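Local coordinates for nucleoside diphosphate kinase (Aquifex aeolicus, PDB 3ZTP), which probably transfers the gamma phosphate of ATP to nucleoside diphosphates through a phosphorylated enzyme intermediate, making nucleoside triphosphates other than ATP, at residues A[6-11]-A[22-27]; A[40-45]-A[132-137]. All coordinates share one frame; numbering follows the deposited sequence.

The two contacts illustrate how one strand can serve both faces of a sheet. In contact 1, I8 and V10 of strand 3-10 meet helix 20-29; L7 and I9, facing the other way, reach contact 2. There L7 CD1 lies 3.8 Å from F136 CE2, and I9 CD1 comes within 4.2 Å of F42 CZ. The contact centres are about 16 Å apart. Both contacts lie close to H120, the predicted phosphohistidine: its side chain is about 6 Å from that of I8 in contact 1 and about 8 Å from that of F42 in contact 2. K11 of contact 1 reaches a sulfate ion that is also hydrogen-bonded to H120 ND1.

Contact 1 (A[6-11]-A[22-27]); sequences TLIIVK and KILDRF. With SO4 (sulfate ion), chain D.
I8 and V10 of strand 3-10 pack against I23, L24 and F27 of helix 20-29 in a buried, wholly apolar helix-on-sheet contact close to the centre of the chain. The short axes are 10.6 Å apart and nearly antiparallel, at 157°, a separation bridged by side chains, since no hydrogen bond crosses. V10 and I23 meet tip to tip through both branches: V10 CG2 faces I23 CG2 at 4.1 Å, and V10 CG1 faces I23 CD1 at the same distance. Two residues earlier on the strand the meeting is of another kind, for I8 and F27 slide past each other in opposite directions, with I8 CD1 3.8 Å from F27 CE2 and as near to CD2, approaching the ring obliquely. A chi1 of 59° at I8 sets CG1 between the backbone N and the carbonyl carbon and sends CD1 to the helix, where L24 CD2 is a looser neighbour at 4.5 Å. This is the first beta-to-alpha unit of the ferredoxin-like beta-alpha-beta-beta-alpha-beta fold of the family. Beyond the helix lies the second subunit, whose L24 packs on L24 and whose K22 and D25 form reciprocal salt bridges with D25 and K22.

Where the strand ends, K11, a predicted ATP ligand, runs extended beyond CG to a sulfate ion, to which NZ makes two weak hydrogen bonds, to O1 at 2.9 Å and O4 at 3.0 Å. Y51 and H120 hold the same ion, which probably comes from the crystallisation liquor and may mimic a substrate phosphate. A methionine here has no ammonium group, and would probably leave the anion less well balanced in charge and N117 OD1 without this donor.

Contact 2 (A[40-45]-A[132-137]); sequences FRFTPE and ICFIFS
I135, near the end of helix 125-135, sets its side chain against the rings of F40 and F42, crossing each at about a right angle. Its CD1 touches both, 3.7 Å from F40 CZ and 3.8 Å from F42 CZ, and the same methyl lies at the edge of the F134 ring, in its plane. I135 is modelled in two conformers, so these contacts describe one of them. In that conformer chi1 is -57°, which puts CG2 anti to the backbone N; from there CG2 meets F40 CE1 at 3.9 Å and also sits 3.6 Å above the plane of the F136 ring, offset toward its rim.

The phenylalanines are turned against one another as well. F40 and F42 meet in a T-shaped (edge-to-face) pair in which F40 gives the edge: its CE2 stands 3.6 Å above the centre of the F42 ring, while F42 CD1 lies in the plane of F40. A chi1 of 67° at F40 places its ring over its own backbone. F42 thus gives a face to F40 and an edge to F134, where F42 CE1 and F134 CE1 approach to 4.3 Å.

At the helix end, I132 O accepts from both I135 N and F136 N, while I135 O is taken by K38 NZ. C133, also modelled in two conformers, is joined by a disulfide to C133 of the third subunit, part of what stabilises the tetramer. Around the cluster pack A47 and F50 of helix 44-50, V72 and A74 of strand 72-78, L7 of strand 3-10 and L139 of the third subunit.

Contact 1 (A[6-11]-A[22-27])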
loop_
_atom_site.group_PDB
_atom_site.type_symbol
_atom_site.label_atom_id
_atom_site.label_comp_id
_atom_site.label_asym_id
_atom_site.label_seq_id
_atom_site.Cartn_x
_atom_site.Cartn_y
_atom_site.Cartn_z
ATOM N N THR A 6 13.223 14.361 4.673
ATOM C CA THR A 6 13.606 14.436 3.277
ATOM C C THR A 6 13.384 13.075 2.653
ATOM O O THR A 6 13.318 12.065 3.358
ATOM C CB THR A 6 15.062 14.925 3.115
ATOM O OG1 THR A 6 15.264 15.170 1.734
ATOM C CG2 THR A 6 16.095 13.900 3.593
ATOM N N LEU A 7 13.240 13.034 1.337
ATOM C CA LEU A 7 13.048 11.770 0.626
ATOM C C LEU A 7 14.334 11.393 -0.079
ATOM O O LEU A 7 14.910 12.227 -0.787
ATOM C CB LEU A 7 11.937 11.911 -0.409
ATOM C CG LEU A 7 11.607 10.575 -1.094
ATOM C CD1 LEU A 7 10.691 9.714 -0.249
ATOM C CD2 LEU A 7 11.056 10.750 -2.497
ATOM N N ILE A 8 14.757 10.135 0.065
ATOM C CA ILE A 8 15.772 9.579 -0.823
ATOM C C ILE A 8 15.167 8.487 -1.683
ATOM O O ILE A 8 14.230 7.784 -1.277
ATOM C CB ILE A 8 17.025 9.045 -0.092
ATOM C CG1 ILE A 8 16.670 7.947 0.924
ATOM C CG2 ILE A 8 17.769 10.189 0.561
ATOM C CD1 ILE A 8 17.864 7.121 1.400
ATOM N N ILE A 9 15.702 8.351 -2.896
ATOM C CA ILE A 9 15.388 7.188 -3.746
ATOM C C ILE A 9 16.702 6.583 -4.201
ATOM O O ILE A 9 17.523 7.275 -4.808
ATOM C CB ILE A 9 14.543 7.535 -4.980
ATOM C CG1 ILE A 9 13.286 8.281 -4.547
ATOM C CG2 ILE A 9 14.196 6.254 -5.704
ATOM C CD1 ILE A 9 12.440 8.773 -5.736
ATOM N N VAL A 10 16.879 5.293 -3.922
ATOM C CA VAL A 10 18.030 4.538 -4.427
ATOM C C VAL A 10 17.678 4.109 -5.835
ATOM O O VAL A 10 16.668 3.415 -6.045
ATOM C CB VAL A 10 18.357 3.356 -3.517
ATOM C CG1 VAL A 10 19.516 2.526 -4.071
ATOM C CG2 VAL A 10 18.662 3.860 -2.108
ATOM N N LYS A 11 18.460 4.572 -6.798
ATOM C CA LYS A 11 18.131 4.462 -8.210
ATOM C C LYS A 11 18.533 3.094 -8.757
ATOM O O LYS A 11 19.263 2.326 -8.117
ATOM C CB LYS A 11 18.810 5.588 -8.992
ATOM C CG LYS A 11 18.447 6.974 -8.539
ATOM C CD LYS A 11 19.084 8.056 -9.410
ATOM C CE LYS A 11 18.573 9.447 -9.118
ATOM N NZ LYS A 11 19.270 10.490 -9.885
ATOM N N LYS A 22 24.188 -0.924 2.038
ATOM C CA LYS A 22 25.270 -0.031 2.420
ATOM C C LYS A 22 24.788 1.421 2.454
ATOM O O LYS A 22 25.160 2.197 3.334
ATOM C CB LYS A 22 26.444 -0.159 1.454
ATOM C CG LYS A 22 27.124 -1.519 1.508
ATOM C CD LYS A 22 28.367 -1.528 0.631
ATOM C CE LYS A 22 29.126 -2.874 0.676
ATOM N NZ LYS A 22 28.393 -3.940 -0.045
ATOM N N ILE A 23 23.925 1.795 1.514
ATOM C CA ILE A 23 23.406 3.152 1.485
ATOM C C ILE A 23 22.500 3.415 2.692
ATOM O O ILE A 23 22.634 4.434 3.370
ATOM C CB ILE A 23 22.703 3.414 0.164
ATOM C CG1 ILE A 23 23.739 3.446 -0.957
ATOM C CG2 ILE A 23 21.931 4.719 0.215
ATOM C CD1 ILE A 23 23.135 3.485 -2.357
ATOM N N LEU A 24 21.570 2.498 2.983
ATOM C CA LEU A 24 20.725 2.671 4.152
ATOM C C LEU A 24 21.554 2.721 5.426
ATOM O O LEU A 24 21.300 3.554 6.304
ATOM C CB LEU A 24 19.655 1.583 4.244
ATOM C CG LEU A 24 18.633 1.615 3.119
ATOM C CD1 LEU A 24 17.668 0.456 3.274
ATOM C CD2 LEU A 24 17.852 2.949 3.087
ATOM N N ASP A 25 22.552 1.840 5.542
ATOM C CA ASP A 25 23.424 1.811 6.708
ATOM C C ASP A 25 24.056 3.183 6.924
ATOM O O ASP A 25 24.123 3.694 8.046
ATOM C CB ASP A 25 24.515 0.739 6.548
ATOM C CG ASP A 25 25.383 0.618 7.769
ATOM O OD1 ASP A 25 24.873 0.546 8.882
ATOM O OD2 ASP A 25 26.622 0.626 7.611
ATOM N N ARG A 26 24.542 3.797 5.847
ATOM C CA ARG A 26 25.183 5.078 5.990
ATOM C C ARG A 26 24.245 6.115 6.619
ATOM O O ARG A 26 24.613 6.854 7.526
ATOM C CB ARG A 26 25.667 5.586 4.636
ATOM C CG ARG A 26 26.244 7.004 4.666
ATOM C CD ARG A 26 27.482 7.119 5.611
ATOM N NE ARG A 26 28.158 8.384 5.351
ATOM C CZ ARG A 26 28.907 8.605 4.278
ATOM N NH1 ARG A 26 29.191 7.610 3.452
ATOM N NH2 ARG A 26 29.410 9.795 4.078
ATOM N N PHE A 27 23.010 6.192 6.127
ATOM C CA PHE A 27 22.101 7.193 6.674
ATOM C C PHE A 27 21.723 6.907 8.119
ATOM O O PHE A 27 21.562 7.809 8.899
ATOM C CB PHE A 27 20.862 7.359 5.782
ATOM C CG PHE A 27 21.185 8.042 4.481
ATOM C CD1 PHE A 27 21.559 9.361 4.482
ATOM C CD2 PHE A 27 21.172 7.354 3.298
ATOM C CE1 PHE A 27 21.900 10.009 3.303
ATOM C CE2 PHE A 27 21.489 7.990 2.129
ATOM C CZ PHE A 27 21.852 9.315 2.130
HETATM S S SO4 D . 17.547 13.163 -9.328
HETATM O O1 SO4 D . 18.766 13.024 -8.541
HETATM O O2 SO4 D . 16.797 14.324 -8.850
HETATM O O3 SO4 D . 17.826 13.417 -10.739
HETATM O O4 SO4 D . 16.768 11.957 -9.253
#

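Contact 2 (A[40-45]-A[132-137])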
loop_
_atom_site.group_PDB
_atom_site.type_symbol
_atom_site.label_atom_id
_atom_site.label_comp_id
_atom_site.label_asym_id
_atom_site.label_seq_id
_atom_site.Cartn_x
_atom_site.Cartn_y
_atom_site.Cartn_z
ATOM N N PHE A 40 9.437 -0.225 -4.886
ATOM C CA PHE A 40 8.342 -0.104 -5.818
ATOM C C PHE A 40 8.937 0.098 -7.201
ATOM O O PHE A 40 10.162 0.198 -7.353
ATOM C CB PHE A 40 7.401 1.057 -5.423
ATOM C CG PHE A 40 8.034 2.394 -5.542
ATOM C CD1 PHE A 40 8.876 2.859 -4.549
ATOM C CD2 PHE A 40 7.840 3.182 -6.686
ATOM C CE1 PHE A 40 9.522 4.089 -4.676
ATOM C CE2 PHE A 40 8.462 4.435 -6.790
ATOM C CZ PHE A 40 9.311 4.863 -5.789
ATOM N N ARG A 41 8.080 0.148 -8.211
ATOM C CA ARG A 41 8.520 0.402 -9.576
ATOM C C ARG A 41 7.705 1.551 -10.148
ATOM O O ARG A 41 6.473 1.464 -10.252
ATOM C CB ARG A 41 8.342 -0.844 -10.415
ATOM C CG ARG A 41 8.588 -0.592 -11.891
ATOM C CD ARG A 41 9.694 -1.423 -12.383
ATOM N NE ARG A 41 9.990 -1.180 -13.792
ATOM C CZ ARG A 41 10.488 -2.108 -14.583
ATOM N NH1 ARG A 41 10.747 -3.320 -14.101
ATOM N NH2 ARG A 41 10.753 -1.813 -15.842
ATOM N N PHE A 42 8.360 2.646 -10.489
ATOM C CA PHE A 42 7.700 3.720 -11.223
ATOM C C PHE A 42 7.276 3.205 -12.599
ATOM O O PHE A 42 8.103 2.631 -13.330
ATOM C CB PHE A 42 8.684 4.863 -11.522
ATOM C CG PHE A 42 8.928 5.839 -10.411
ATOM C CD1 PHE A 42 7.925 6.666 -9.935
ATOM C CD2 PHE A 42 10.203 5.998 -9.905
ATOM C CE1 PHE A 42 8.171 7.609 -8.966
ATOM C CE2 PHE A 42 10.453 6.947 -8.923
ATOM C CZ PHE A 42 9.436 7.753 -8.449
ATOM N N THR A 43 6.020 3.454 -12.964
ATOM C CA THR A 43 5.677 3.458 -14.390
ATOM C C THR A 43 6.331 4.682 -15.035
ATOM O O THR A 43 6.684 5.631 -14.353
ATOM C CB THR A 43 4.169 3.575 -14.606
ATOM O OG1 THR A 43 3.738 4.830 -14.075
ATOM C CG2 THR A 43 3.438 2.451 -13.902
ATOM N N PRO A 44 6.494 4.678 -16.358
ATOM C CA PRO A 44 7.019 5.881 -16.991
ATOM C C PRO A 44 6.168 7.117 -16.687
ATOM O O PRO A 44 6.707 8.200 -16.456
ATOM C CB PRO A 44 7.004 5.512 -18.488
ATOM C CG PRO A 44 7.205 4.024 -18.497
ATOM C CD PRO A 44 6.402 3.548 -17.295
ATOM N N GLU A 45 4.857 6.964 -16.651
ATOM C CA GLU A 45 3.988 8.074 -16.370
ATOM C C GLU A 45 4.232 8.646 -14.966
ATOM O O GLU A 45 4.328 9.860 -14.784
ATOM C CB GLU A 45 2.545 7.605 -16.526
ATOM C CG GLU A 45 2.159 7.143 -17.961
ATOM C CD GLU A 45 2.927 5.907 -18.510
ATOM O OE1 GLU A 45 3.112 4.874 -17.811
ATOM O OE2 GLU A 45 3.328 5.971 -19.694
ATOM N N ILE A 132 7.784 13.396 -0.838
ATOM C CA ILE A 132 7.351 12.436 0.183
ATOM C C ILE A 132 5.915 12.027 -0.079
ATOM O O ILE A 132 5.631 10.830 -0.082
ATOM C CB ILE A 132 7.524 13.018 1.577
ATOM C CG1 ILE A 132 9.015 13.139 1.899
ATOM C CG2 ILE A 132 6.827 12.144 2.599
ATOM C CD1 ILE A 132 9.311 13.932 3.172
ATOM N N CYS A 133 5.012 12.978 -0.298
ATOM C CA CYS A 133 3.616 12.650 -0.570
ATOM C C CYS A 133 3.445 11.884 -1.876
ATOM O O CYS A 133 2.496 11.105 -2.031
ATOM C CB CYS A 133 2.775 13.923 -0.598
ATOM S SG CYS A 133 2.490 14.620 1.047
ATOM N N PHE A 134 4.328 12.089 -2.832
ATOM C CA PHE A 134 4.182 11.364 -4.073
ATOM C C PHE A 134 4.351 9.862 -3.847
ATOM O O PHE A 134 3.681 9.045 -4.490
ATOM C CB PHE A 134 5.169 11.840 -5.134
ATOM C CG PHE A 134 4.757 11.462 -6.518
ATOM C CD1 PHE A 134 5.057 10.233 -7.068
ATOM C CD2 PHE A 134 3.973 12.330 -7.234
ATOM C CE1 PHE A 134 4.613 9.894 -8.342
ATOM C CE2 PHE A 134 3.531 12.000 -8.515
ATOM C CZ PHE A 134 3.845 10.773 -9.054
ATOM N N ILE A 135 5.260 9.487 -2.955
ATOM C CA ILE A 135 5.640 8.093 -2.766
ATOM C C ILE A 135 4.926 7.434 -1.586
ATOM O O ILE A 135 4.570 6.267 -1.654
ATOM C CB ILE A 135 7.176 7.994 -2.541
ATOM C CG1 ILE A 135 7.935 8.621 -3.720
ATOM C CG2 ILE A 135 7.613 6.545 -2.302
ATOM C CD1 ILE A 135 7.591 8.031 -5.086
ATOM N N PHE A 136 4.739 8.193 -0.504
ATOM C CA PHE A 136 4.246 7.656 0.763
ATOM C C PHE A 136 3.067 8.442 1.282
ATOM O O PHE A 136 3.156 9.663 1.403
ATOM C CB PHE A 136 5.337 7.747 1.861
ATOM C CG PHE A 136 6.531 6.861 1.636
ATOM C CD1 PHE A 136 6.440 5.494 1.774
ATOM C CD2 PHE A 136 7.733 7.420 1.284
ATOM C CE1 PHE A 136 7.557 4.691 1.582
ATOM C CE2 PHE A 136 8.869 6.630 1.129
ATOM C CZ PHE A 136 8.770 5.279 1.251
ATOM N N SER A 137 2.013 7.748 1.686
ATOM C CA SER A 137 0.945 8.409 2.430
ATOM C C SER A 137 1.356 8.572 3.884
ATOM O O SER A 137 2.298 7.924 4.380
ATOM C CB SER A 137 -0.326 7.582 2.401
ATOM O OG SER A 137 -0.171 6.432 3.200
#